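Local coordinates for GTN Reductase (Agrobacterium tumefaciens, PDB 5N6G), which binds FMN and probably reduces activated carbon–carbon double bonds as an ene-reductase of the Old Yellow Enzyme family, at residues Q63-V68 / Q97-G102; I177-G182 / I229-V234. All coordinates share one frame; numbering follows the deposited sequence.

Contact 1: residues Q63-V68 / Q97-G102; sequences QGYADV and QIWHVG. With FMN (flavin mononucleotide), chain B; 8OZ (2-Phenylacrylic acid), chain C.
The rings of Tyr65 and Trp99 meet at their rims without overlapping. Their planes differ by 17°, and Tyr65 CD1 comes within 3.7 Å of Trp99 CH2. The phenyl of 2-phenylacrylic acid tips its C6–C7 edge toward one face of Tyr65, C6 standing 3.9 Å above the plane of the Tyr65 ring near its rim. On Trp99 the methyl CG1 of Val101 rests over one face, also near the rim. The ligand's methylene carbon C approaches obliquely from the other side of that plane, 3.2 Å from Trp99 CZ2. At the indole edge, Val68 CG1 lies 4.0 Å from Trp99 CZ3, directed there because it stands anti to its own backbone N (chi1 167°).

Each residue type suits its place. The two rings present Tyr65's face to the phenyl and the indole to the methylene carbon, while the Tyr65 hydroxyl hydrogen-bonds to that of Tyr183. The branched valines fit the indole from two directions, Val101 over a face and Val68 at the edge. Gly64, lacking a side chain, lets Val101 CG1 close to 3.6 Å from its backbone N, and the other methyl of this valine packs on the carbonyl of Gln63. The amide of Gln63 ties the loop to itself by giving NE2 to Val68 O, and Tyr72 is a further partner of this NE2.

Gln97, two residues before the indole, reads the flavin's pyrimidine edge. Its amide offers one acceptor and one donor: OE1 accepts a hydrogen bond from FMN N3 at 2.9 Å, and NE2 gives a nearly straight bond to FMN O2, with 171° at the hydrogen. A long loop folding back over the C-terminal end of barrel strand 94-99 thus helps build the substrate pocket above the isoalloxazine, as in the Old Yellow Enzyme fold.

Contact 2: residues I177-G182 / I229-V234; sequences IHAANG and IRLSPV. With FMN (flavin mononucleotide), chain B; 8OZ (2-Phenylacrylic acid), chain C.
Arg230 N donates to Ile177 O over 2.9 Å, joining neighbouring parallel strands of the TIM barrel. The return bond, from Ala179 N to Arg230 O, is weak. Beyond the strands Ser232 takes over: its OG accepts Asn181 N at 2.8 Å, and Glu186 is a further partner of that hydroxyl. The small methyls of Ala179 and Ala180 let the chains stay close here, Ala179 CB packing against Ile229 and Leu231.

At the C-terminal ends of these strands lie the polar groups that bind the ligands. His178 and Asn181 grip the same carboxylate oxygen of 2-phenylacrylic acid: His178 NE2 donates to ligand O at 2.9 Å and Asn181 ND2 does so at 2.8 Å. Ala180 N donates to His178 ND1 close to the ring plane, which should help fix the imidazole's rotation. Asn181 OD1 is satisfied by Thr271.

Arginine suits the flavin side because its long arm carries several donors. Its CG stands anti to the backbone N (chi1 -168°), and a bend at chi3 (-144°) carries the guanidinium to the flavin. Arg230 NH1 reaches FMN O2 at 2.8 Å and bonds weakly to two ribityl hydroxyls, while NH2 gives a stronger bond to O3'. Its charge probably polarises the flavin's pyrimidine end. Farther along, a water bridges the two backbones just beyond the strands, donating to Ala179 O at 2.7 Å and accepting from Ser232 N at 2.9 Å.

How the contacts relate
Both segments of contact 1 precede those of contact 2 in the sequence, and the centres of the two contacts lie 14 Å apart. Both belong to one eight-stranded parallel barrel, in which strand 94-99 adjoins strand 174-178, itself the neighbour of 227-231. A probable backbone hydrogen bond from His178 N to Ile98 O stitches the two contacts together, and the rings of Trp99 and His178 are stacked. Contact 1 thus contributes mainly the apolar wall for the substrate, and contact 2 the polar grip on its carboxylate. The two share the flavin as well, since Gln97 and Arg230 both bond to FMN O2, which probably lets neighbouring strands position cofactor and ligand together.

Contact 1: residues Q63-V68 / Q97-G102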
ATOM      1  N   GLN A  63      -6.970   2.015  11.701  1.00 12.57           N
ATOM      2  CA  GLN A  63      -8.128   1.973  10.805  1.00 13.16           C
ATOM      3  C   GLN A  63      -8.641   3.371  10.502  1.00 15.77           C
ATOM      4  O   GLN A  63      -8.829   4.179  11.412  1.00 15.00           O
ATOM      5  CB  GLN A  63      -9.295   1.200  11.425  1.00 14.09           C
ATOM      6  CG  GLN A  63      -9.106  -0.288  11.458  1.00 15.11           C
ATOM      7  CD  GLN A  63      -9.524  -0.976  10.178  1.00 18.40           C
ATOM      8  OE1 GLN A  63      -9.651  -0.357   9.109  1.00 16.35           O
ATOM      9  NE2 GLN A  63      -9.698  -2.298  10.272  1.00 17.48           N
ATOM     10  N   GLY A  64      -8.984   3.602   9.234  1.00 15.38           N
ATOM     11  CA  GLY A  64      -9.582   4.857   8.820  1.00 14.69           C
ATOM     12  C   GLY A  64     -10.874   4.759   8.042  1.00 16.22           C
ATOM     13  O   GLY A  64     -11.514   5.784   7.799  1.00 15.96           O
ATOM     14  N   TYR A  65     -11.267   3.535   7.645  1.00 15.52           N
ATOM     15  CA  TYR A  65     -12.479   3.294   6.862  1.00 14.82           C
ATOM     16  C   TYR A  65     -13.170   2.061   7.411  1.00 16.05           C
ATOM     17  O   TYR A  65     -12.530   1.152   7.945  1.00 17.61           O
ATOM     18  CB  TYR A  65     -12.188   3.068   5.362  1.00 18.49           C
ATOM     19  CG  TYR A  65     -11.319   4.146   4.775  1.00 15.59           C
ATOM     20  CD1 TYR A  65      -9.955   4.092   4.919  1.00 14.30           C
ATOM     21  CD2 TYR A  65     -11.861   5.256   4.158  1.00 20.56           C
ATOM     22  CE1 TYR A  65      -9.144   5.063   4.427  1.00 16.85           C
ATOM     23  CE2 TYR A  65     -11.044   6.254   3.670  1.00 19.93           C
ATOM     24  CZ  TYR A  65      -9.685   6.142   3.800  1.00 21.24           C
ATOM     25  OH  TYR A  65      -8.847   7.131   3.327  1.00 20.52           O
ATOM     26  N   ALA A  66     -14.483   2.009   7.201  1.00 17.80           N
ATOM     27  CA  ALA A  66     -15.260   0.876   7.672  1.00 19.27           C
ATOM     28  C   ALA A  66     -15.085  -0.354   6.781  1.00 16.11           C
ATOM     29  O   ALA A  66     -14.805  -0.265   5.579  1.00 17.30           O
ATOM     30  CB  ALA A  66     -16.741   1.234   7.725  1.00 23.22           C
ATOM     31  N   ASP A  67     -15.261  -1.521   7.402  1.00 14.71           N
ATOM     32  CA  ASP A  67     -15.313  -2.812   6.723  1.00 16.45           C
ATOM     33  C   ASP A  67     -14.006  -3.135   6.002  1.00 19.21           C
ATOM     34  O   ASP A  67     -14.014  -3.770   4.943  1.00 16.39           O
ATOM     35  CB  ASP A  67     -16.510  -2.878   5.758  1.00 18.88           C
ATOM     36  CG  ASP A  67     -17.856  -2.860   6.493  1.00 22.85           C
ATOM     37  OD1 ASP A  67     -17.897  -3.051   7.719  1.00 25.67           O
ATOM     38  OD2 ASP A  67     -18.885  -2.626   5.841  1.00 31.53           O
ATOM     39  N   VAL A  68     -12.890  -2.700   6.582  1.00 14.40           N
ATOM     40  CA  VAL A  68     -11.555  -2.981   6.072  1.00 14.58           C
ATOM     41  C   VAL A  68     -10.955  -4.120   6.886  1.00 14.80           C
ATOM     42  O   VAL A  68     -11.002  -4.067   8.129  1.00 13.92           O
ATOM     43  CB  VAL A  68     -10.664  -1.735   6.165  1.00 14.09           C
ATOM     44  CG1 VAL A  68      -9.209  -2.060   5.958  1.00 16.09           C
ATOM     45  CG2 VAL A  68     -11.135  -0.688   5.176  1.00 16.25           C
ATOM     46  N   GLN A  97      -0.381  -5.540   2.584  1.00 13.41           N
ATOM     47  CA  GLN A  97      -0.052  -4.116   2.663  1.00 11.80           C
ATOM     48  C   GLN A  97      -0.407  -3.636   4.066  1.00 10.93           C
ATOM     49  O   GLN A  97      -1.550  -3.276   4.332  1.00 17.42           O
ATOM     50  CB  GLN A  97      -0.778  -3.286   1.605  1.00 15.16           C
ATOM     51  CG  GLN A  97      -0.217  -1.865   1.636  1.00 15.50           C
ATOM     52  CD  GLN A  97      -0.941  -0.844   0.796  1.00 14.39           C
ATOM     53  OE1 GLN A  97      -2.156  -0.653   0.897  1.00 16.19           O
ATOM     54  NE2 GLN A  97      -0.177  -0.119   0.007  1.00 16.13           N
ATOM     55  N   ILE A  98       0.577  -3.596   4.955  1.00 11.81           N
ATOM     56  CA  ILE A  98       0.294  -3.302   6.356  1.00 11.95           C
ATOM     57  C   ILE A  98       0.220  -1.788   6.538  1.00 11.89           C
ATOM     58  O   ILE A  98       1.079  -1.032   6.062  1.00 12.83           O
ATOM     59  CB  ILE A  98       1.315  -3.981   7.289  1.00 13.47           C
ATOM     60  CG1 ILE A  98       2.757  -3.520   7.044  1.00 14.00           C
ATOM     61  CG2 ILE A  98       1.164  -5.528   7.164  1.00 15.64           C
ATOM     62  CD1 ILE A  98       3.753  -4.147   8.071  1.00 18.10           C
ATOM     63  N   TRP A  99      -0.827  -1.338   7.213  1.00 13.52           N
ATOM     64  CA  TRP A  99      -1.331   0.016   7.068  1.00 13.93           C
ATOM     65  C   TRP A  99      -1.556   0.679   8.422  1.00 14.42           C
ATOM     66  O   TRP A  99      -2.005   0.041   9.368  1.00 12.91           O
ATOM     67  CB  TRP A  99      -2.637  -0.061   6.330  1.00 12.64           C
ATOM     68  CG  TRP A  99      -3.231   1.180   5.761  1.00 12.03           C
ATOM     69  CD1 TRP A  99      -2.629   2.384   5.529  1.00 14.64           C
ATOM     70  CD2 TRP A  99      -4.568   1.291   5.273  1.00 13.20           C
ATOM     71  NE1 TRP A  99      -3.526   3.242   4.924  1.00 12.72           N
ATOM     72  CE2 TRP A  99      -4.725   2.597   4.760  1.00 13.26           C
ATOM     73  CE3 TRP A  99      -5.649   0.406   5.223  1.00 15.26           C
ATOM     74  CZ2 TRP A  99      -5.914   3.023   4.193  1.00 15.34           C
ATOM     75  CZ3 TRP A  99      -6.823   0.821   4.674  1.00 15.13           C
ATOM     76  CH2 TRP A  99      -6.962   2.126   4.173  1.00 14.01           C
ATOM     77  N   HIS A 100      -1.250   1.963   8.499  1.00 11.75           N
ATOM     78  CA  HIS A 100      -1.723   2.828   9.567  1.00 12.60           C
ATOM     79  C   HIS A 100      -2.126   4.136   8.912  1.00 11.99           C
ATOM     80  O   HIS A 100      -1.308   4.791   8.254  1.00 13.03           O
ATOM     81  CB  HIS A 100      -0.657   3.064  10.659  1.00 13.08           C
ATOM     82  CG  HIS A 100      -1.202   3.661  11.909  1.00 13.04           C
ATOM     83  ND1 HIS A 100      -1.916   4.838  11.935  1.00 13.02           N
ATOM     84  CD2 HIS A 100      -1.130   3.233  13.192  1.00 13.34           C
ATOM     85  CE1 HIS A 100      -2.284   5.094  13.180  1.00 14.33           C
ATOM     86  NE2 HIS A 100      -1.808   4.142  13.962  1.00 14.31           N
ATOM     87  N   VAL A 101      -3.380   4.519   9.091  1.00 11.61           N
ATOM     88  CA  VAL A 101      -3.912   5.701   8.418  1.00 12.46           C
ATOM     89  C   VAL A 101      -3.536   7.024   9.061  1.00 11.56           C
ATOM     90  O   VAL A 101      -3.737   8.075   8.434  1.00 11.99           O
ATOM     91  CB  VAL A 101      -5.445   5.696   8.351  1.00 12.46           C
ATOM     92  CG1 VAL A 101      -5.905   4.495   7.558  1.00 11.05           C
ATOM     93  CG2 VAL A 101      -6.070   5.704   9.739  1.00 13.53           C
ATOM     94  N   GLY A 102      -3.025   7.017  10.284  1.00 11.78           N
ATOM     95  CA  GLY A 102      -2.786   8.272  10.979  1.00 11.35           C
ATOM     96  C   GLY A 102      -4.025   9.134  11.057  1.00 11.95           C
ATOM     97  O   GLY A 102      -5.091   8.699  11.500  1.00 13.45           O
TER
HETATM   98  N1  FMN B 401      -3.433   2.317  -2.919  1.00 13.95           N
HETATM   99  C2  FMN B 401      -2.855   1.770  -1.800  1.00 14.56           C
HETATM  100  O2  FMN B 401      -1.638   1.916  -1.549  1.00 13.88           O
HETATM  101  N3  FMN B 401      -3.624   1.012  -0.944  1.00 13.78           N
HETATM  102  C4  FMN B 401      -4.979   0.769  -1.072  1.00 18.21           C
HETATM  103  O4  FMN B 401      -5.564   0.038  -0.273  1.00 15.09           O
HETATM  104  C4A FMN B 401      -5.586   1.376  -2.236  1.00 15.82           C
HETATM  105  N5  FMN B 401      -6.860   1.165  -2.450  1.00 17.57           N
HETATM  106  C5A FMN B 401      -7.392   1.614  -3.646  1.00 14.45           C
HETATM  107  C6  FMN B 401      -8.713   1.299  -3.942  1.00 13.65           C
HETATM  108  C7  FMN B 401      -9.263   1.623  -5.174  1.00 16.15           C
HETATM  109  C7M FMN B 401     -10.692   1.231  -5.459  1.00 17.99           C
HETATM  110  C8  FMN B 401      -8.489   2.285  -6.133  1.00 14.99           C
HETATM  111  C8M FMN B 401      -9.034   2.593  -7.500  1.00 15.24           C
HETATM  112  C9  FMN B 401      -7.171   2.625  -5.836  1.00 13.99           C
HETATM  113  C9A FMN B 401      -6.619   2.284  -4.602  1.00 12.77           C
HETATM  114  N10 FMN B 401      -5.256   2.512  -4.315  1.00 13.01           N
HETATM  115  C10 FMN B 401      -4.716   2.097  -3.129  1.00 16.36           C
HETATM  116  C1' FMN B 401      -4.394   3.033  -5.386  1.00 13.76           C
HETATM  117  C2' FMN B 401      -4.020   1.929  -6.367  1.00 13.24           C
HETATM  118  O2' FMN B 401      -3.199   0.944  -5.730  1.00 14.00           O
HETATM  119  C3' FMN B 401      -3.292   2.448  -7.608  1.00 13.06           C
HETATM  120  O3' FMN B 401      -2.139   3.186  -7.210  1.00 17.08           O
HETATM  121  C4' FMN B 401      -4.156   3.343  -8.495  1.00 13.82           C
HETATM  122  O4' FMN B 401      -5.389   2.690  -8.805  1.00 16.59           O
HETATM  123  C5' FMN B 401      -3.433   3.768  -9.760  1.00 15.21           C
HETATM  124  O5' FMN B 401      -3.117   2.618 -10.570  1.00 15.69           O
HETATM  125  P   FMN B 401      -3.922   2.191 -11.914  1.00 18.04           P
HETATM  126  O1P FMN B 401      -3.735   3.342 -12.879  1.00 19.42           O
HETATM  127  O2P FMN B 401      -5.375   2.062 -11.489  1.00 18.55           O
HETATM  128  O3P FMN B 401      -3.288   0.917 -12.337  1.00 17.50           O
HETATM  129  C4  8OZ C 402      -9.160   4.387  -1.861  1.00 24.17           C
HETATM  130  C5  8OZ C 402     -10.122   4.396  -0.878  1.00 23.42           C
HETATM  131  C6  8OZ C 402      -9.754   4.237   0.439  1.00 28.31           C
HETATM  132  C7  8OZ C 402      -8.425   4.052   0.776  1.00 21.93           C
HETATM  133  C8  8OZ C 402      -4.939   4.513  -0.493  1.00 18.48           C
HETATM  134  C   8OZ C 402      -5.749   2.761   1.021  1.00 19.81           C
HETATM  135  O   8OZ C 402      -3.783   4.192  -0.352  1.00 17.49           O
HETATM  136  C1  8OZ C 402      -6.034   3.709   0.141  1.00 19.64           C
HETATM  137  C2  8OZ C 402      -7.447   4.023  -0.210  1.00 25.46           C
HETATM  138  C3  8OZ C 402      -7.827   4.208  -1.536  1.00 27.12           C
HETATM  139  O1  8OZ C 402      -5.294   5.574  -1.176  1.00 23.76           O

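Contact 2: residues I177-G182 / I229-V234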
ATOM      1  N   ILE A 177       4.998  -2.331   3.285  1.00 12.55           N
ATOM      2  CA  ILE A 177       4.693  -1.249   4.215  1.00 11.78           C
ATOM      3  C   ILE A 177       4.010  -0.130   3.440  1.00 14.89           C
ATOM      4  O   ILE A 177       4.560   0.395   2.471  1.00 12.72           O
ATOM      5  CB  ILE A 177       5.971  -0.747   4.902  1.00 11.87           C
ATOM      6  CG1 ILE A 177       6.568  -1.813   5.808  1.00 13.72           C
ATOM      7  CG2 ILE A 177       5.676   0.487   5.703  1.00 14.66           C
ATOM      8  CD1 ILE A 177       8.056  -1.593   6.117  1.00 15.71           C
ATOM      9  N   HIS A 178       2.807   0.254   3.861  1.00 12.67           N
ATOM     10  CA  HIS A 178       2.117   1.384   3.239  1.00 11.48           C
ATOM     11  C   HIS A 178       2.745   2.687   3.707  1.00 13.91           C
ATOM     12  O   HIS A 178       2.457   3.174   4.806  1.00 15.22           O
ATOM     13  CB  HIS A 178       0.636   1.367   3.569  1.00 12.67           C
ATOM     14  CG  HIS A 178      -0.195   2.196   2.647  1.00 12.05           C
ATOM     15  ND1 HIS A 178       0.308   3.263   1.935  1.00 16.13           N
ATOM     16  CD2 HIS A 178      -1.504   2.099   2.303  1.00 18.13           C
ATOM     17  CE1 HIS A 178      -0.645   3.774   1.174  1.00 17.16           C
ATOM     18  NE2 HIS A 178      -1.758   3.095   1.390  1.00 15.85           N
ATOM     19  N   ALA A 179       3.583   3.288   2.867  1.00 12.13           N
ATOM     20  CA  ALA A 179       4.221   4.553   3.207  1.00 12.69           C
ATOM     21  C   ALA A 179       3.867   5.603   2.171  1.00 14.01           C
ATOM     22  O   ALA A 179       4.670   6.495   1.861  1.00 16.20           O
ATOM     23  CB  ALA A 179       5.732   4.398   3.324  1.00 15.43           C
ATOM     24  N   ALA A 180       2.642   5.524   1.665  1.00 13.25           N
ATOM     25  CA  ALA A 180       2.183   6.288   0.531  1.00 12.21           C
ATOM     26  C   ALA A 180       0.847   6.970   0.853  1.00 14.22           C
ATOM     27  O   ALA A 180       0.298   6.847   1.951  1.00 13.89           O
ATOM     28  CB  ALA A 180       2.060   5.383  -0.713  1.00 14.20           C
ATOM     29  N   ASN A 181       0.387   7.753  -0.107  1.00 13.14           N
ATOM     30  CA  ASN A 181      -0.965   8.308  -0.192  1.00 14.31           C
ATOM     31  C   ASN A 181      -1.432   9.025   1.071  1.00 16.48           C
ATOM     32  O   ASN A 181      -2.613   8.999   1.411  1.00 15.35           O
ATOM     33  CB  ASN A 181      -1.956   7.225  -0.588  1.00 13.73           C
ATOM     34  CG  ASN A 181      -1.617   6.627  -1.930  1.00 18.14           C
ATOM     35  OD1 ASN A 181      -1.037   7.299  -2.785  1.00 17.88           O
ATOM     36  ND2 ASN A 181      -1.965   5.379  -2.129  1.00 16.55           N
ATOM     37  N   GLY A 182      -0.534   9.780   1.693  1.00 14.13           N
ATOM     38  CA  GLY A 182      -0.950  10.669   2.778  1.00 13.54           C
ATOM     39  C   GLY A 182      -1.281  10.010   4.098  1.00 13.41           C
ATOM     40  O   GLY A 182      -1.890  10.668   4.942  1.00 13.14           O
ATOM     41  N   ILE A 229       8.066  -1.830   0.394  1.00 12.96           N
ATOM     42  CA  ILE A 229       7.485  -0.559   0.822  1.00 12.01           C
ATOM     43  C   ILE A 229       6.878   0.123  -0.387  1.00 13.98           C
ATOM     44  O   ILE A 229       7.433   0.062  -1.487  1.00 14.87           O
ATOM     45  CB  ILE A 229       8.547   0.340   1.496  1.00 12.99           C
ATOM     46  CG1 ILE A 229       7.934   1.614   2.075  1.00 15.48           C
ATOM     47  CG2 ILE A 229       9.711   0.618   0.538  1.00 16.74           C
ATOM     48  CD1 ILE A 229       8.823   2.280   3.112  1.00 18.55           C
ATOM     49  N   ARG A 230       5.768   0.818  -0.179  1.00 12.77           N
ATOM     50  CA  ARG A 230       5.146   1.624  -1.223  1.00 14.22           C
ATOM     51  C   ARG A 230       5.364   3.107  -0.935  1.00 13.44           C
ATOM     52  O   ARG A 230       5.093   3.570   0.175  1.00 13.36           O
ATOM     53  CB  ARG A 230       3.648   1.327  -1.328  1.00 13.77           C
ATOM     54  CG  ARG A 230       3.047   1.933  -2.587  1.00 15.44           C
ATOM     55  CD  ARG A 230       1.622   1.535  -2.827  1.00 18.23           C
ATOM     56  NE  ARG A 230       1.381   1.370  -4.256  1.00 18.07           N
ATOM     57  CZ  ARG A 230       0.231   1.606  -4.880  1.00 15.95           C
ATOM     58  NH1 ARG A 230      -0.798   2.103  -4.237  1.00 17.89           N
ATOM     59  NH2 ARG A 230       0.136   1.350  -6.173  1.00 17.79           N
ATOM     60  N   LEU A 231       5.770   3.859  -1.952  1.00 13.04           N
ATOM     61  CA  LEU A 231       6.082   5.279  -1.844  1.00 15.20           C
ATOM     62  C   LEU A 231       5.354   6.036  -2.947  1.00 14.80           C
ATOM     63  O   LEU A 231       5.113   5.499  -4.028  1.00 15.85           O
ATOM     64  CB  LEU A 231       7.602   5.539  -1.968  1.00 13.81           C
ATOM     65  CG  LEU A 231       8.468   4.799  -0.960  1.00 12.83           C
ATOM     66  CD1 LEU A 231       9.948   4.920  -1.400  1.00 14.54           C
ATOM     67  CD2 LEU A 231       8.210   5.371   0.432  1.00 16.16           C
ATOM     68  N   SER A 232       5.024   7.300  -2.689  1.00 12.94           N
ATOM     69  CA  SER A 232       4.259   8.107  -3.635  1.00 12.30           C
ATOM     70  C   SER A 232       4.731   9.554  -3.498  1.00 14.56           C
ATOM     71  O   SER A 232       4.125  10.364  -2.775  1.00 15.43           O
ATOM     72  CB  SER A 232       2.750   7.980  -3.394  1.00 13.59           C
ATOM     73  OG  SER A 232       2.411   8.250  -2.033  1.00 15.05           O
ATOM     74  N   PRO A 233       5.827   9.912  -4.178  1.00 14.50           N
ATOM     75  CA  PRO A 233       6.509  11.191  -3.886  1.00 16.35           C
ATOM     76  C   PRO A 233       5.677  12.449  -4.086  1.00 17.69           C
ATOM     77  O   PRO A 233       5.918  13.438  -3.383  1.00 20.01           O
ATOM     78  CB  PRO A 233       7.701  11.170  -4.857  1.00 17.76           C
ATOM     79  CG  PRO A 233       7.976   9.733  -5.096  1.00 23.76           C
ATOM     80  CD  PRO A 233       6.657   9.019  -5.007  1.00 17.95           C
ATOM     81  N   VAL A 234       4.736  12.489  -5.027  1.00 15.13           N
ATOM     82  CA  VAL A 234       4.078  13.748  -5.351  1.00 15.44           C
ATOM     83  C   VAL A 234       2.578  13.716  -5.163  1.00 19.93           C
ATOM     84  O   VAL A 234       1.914  14.706  -5.465  1.00 18.64           O
ATOM     85  CB  VAL A 234       4.403  14.207  -6.790  1.00 16.21           C
ATOM     86  CG1 VAL A 234       5.900  14.392  -6.979  1.00 23.31           C
ATOM     87  CG2 VAL A 234       3.871  13.233  -7.814  1.00 17.83           C
TER
HETATM   88  N1  FMN B 401      -3.433   2.317  -2.919  1.00 13.95           N
HETATM   89  C2  FMN B 401      -2.855   1.770  -1.800  1.00 14.56           C
HETATM   90  O2  FMN B 401      -1.638   1.916  -1.549  1.00 13.88           O
HETATM   91  N3  FMN B 401      -3.624   1.012  -0.944  1.00 13.78           N
HETATM   92  C4  FMN B 401      -4.979   0.769  -1.072  1.00 18.21           C
HETATM   93  O4  FMN B 401      -5.564   0.038  -0.273  1.00 15.09           O
HETATM   94  C4A FMN B 401      -5.586   1.376  -2.236  1.00 15.82           C
HETATM   95  N5  FMN B 401      -6.860   1.165  -2.450  1.00 17.57           N
HETATM   96  C5A FMN B 401      -7.392   1.614  -3.646  1.00 14.45           C
HETATM   97  C6  FMN B 401      -8.713   1.299  -3.942  1.00 13.65           C
HETATM   98  C7  FMN B 401      -9.263   1.623  -5.174  1.00 16.15           C
HETATM   99  C7M FMN B 401     -10.692   1.231  -5.459  1.00 17.99           C
HETATM  100  C8  FMN B 401      -8.489   2.285  -6.133  1.00 14.99           C
HETATM  101  C8M FMN B 401      -9.034   2.593  -7.500  1.00 15.24           C
HETATM  102  C9  FMN B 401      -7.171   2.625  -5.836  1.00 13.99           C
HETATM  103  C9A FMN B 401      -6.619   2.284  -4.602  1.00 12.77           C
HETATM  104  N10 FMN B 401      -5.256   2.512  -4.315  1.00 13.01           N
HETATM  105  C10 FMN B 401      -4.716   2.097  -3.129  1.00 16.36           C
HETATM  106  C1' FMN B 401      -4.394   3.033  -5.386  1.00 13.76           C
HETATM  107  C2' FMN B 401      -4.020   1.929  -6.367  1.00 13.24           C
HETATM  108  O2' FMN B 401      -3.199   0.944  -5.730  1.00 14.00           O
HETATM  109  C3' FMN B 401      -3.292   2.448  -7.608  1.00 13.06           C
HETATM  110  O3' FMN B 401      -2.139   3.186  -7.210  1.00 17.08           O
HETATM  111  C4' FMN B 401      -4.156   3.343  -8.495  1.00 13.82           C
HETATM  112  O4' FMN B 401      -5.389   2.690  -8.805  1.00 16.59           O
HETATM  113  C5' FMN B 401      -3.433   3.768  -9.760  1.00 15.21           C
HETATM  114  O5' FMN B 401      -3.117   2.618 -10.570  1.00 15.69           O
HETATM  115  P   FMN B 401      -3.922   2.191 -11.914  1.00 18.04           P
HETATM  116  O1P FMN B 401      -3.735   3.342 -12.879  1.00 19.42           O
HETATM  117  O2P FMN B 401      -5.375   2.062 -11.489  1.00 18.55           O
HETATM  118  O3P FMN B 401      -3.288   0.917 -12.337  1.00 17.50           O
HETATM  119  C4  8OZ C 402      -9.160   4.387  -1.861  1.00 24.17           C
HETATM  120  C5  8OZ C 402     -10.122   4.396  -0.878  1.00 23.42           C
HETATM  121  C6  8OZ C 402      -9.754   4.237   0.439  1.00 28.31           C
HETATM  122  C7  8OZ C 402      -8.425   4.052   0.776  1.00 21.93           C
HETATM  123  C8  8OZ C 402      -4.939   4.513  -0.493  1.00 18.48           C
HETATM  124  C   8OZ C 402      -5.749   2.761   1.021  1.00 19.81           C
HETATM  125  O   8OZ C 402      -3.783   4.192  -0.352  1.00 17.49           O
HETATM  126  C1  8OZ C 402      -6.034   3.709   0.141  1.00 19.64           C
HETATM  127  C2  8OZ C 402      -7.447   4.023  -0.210  1.00 25.46           C
HETATM  128  C3  8OZ C 402      -7.827   4.208  -1.536  1.00 27.12           C
HETATM  129  O1  8OZ C 402      -5.294   5.574  -1.176  1.00 23.76           O
HETATM  130  O   HOH W   1       5.321   8.288   0.020  1.00 15.60           O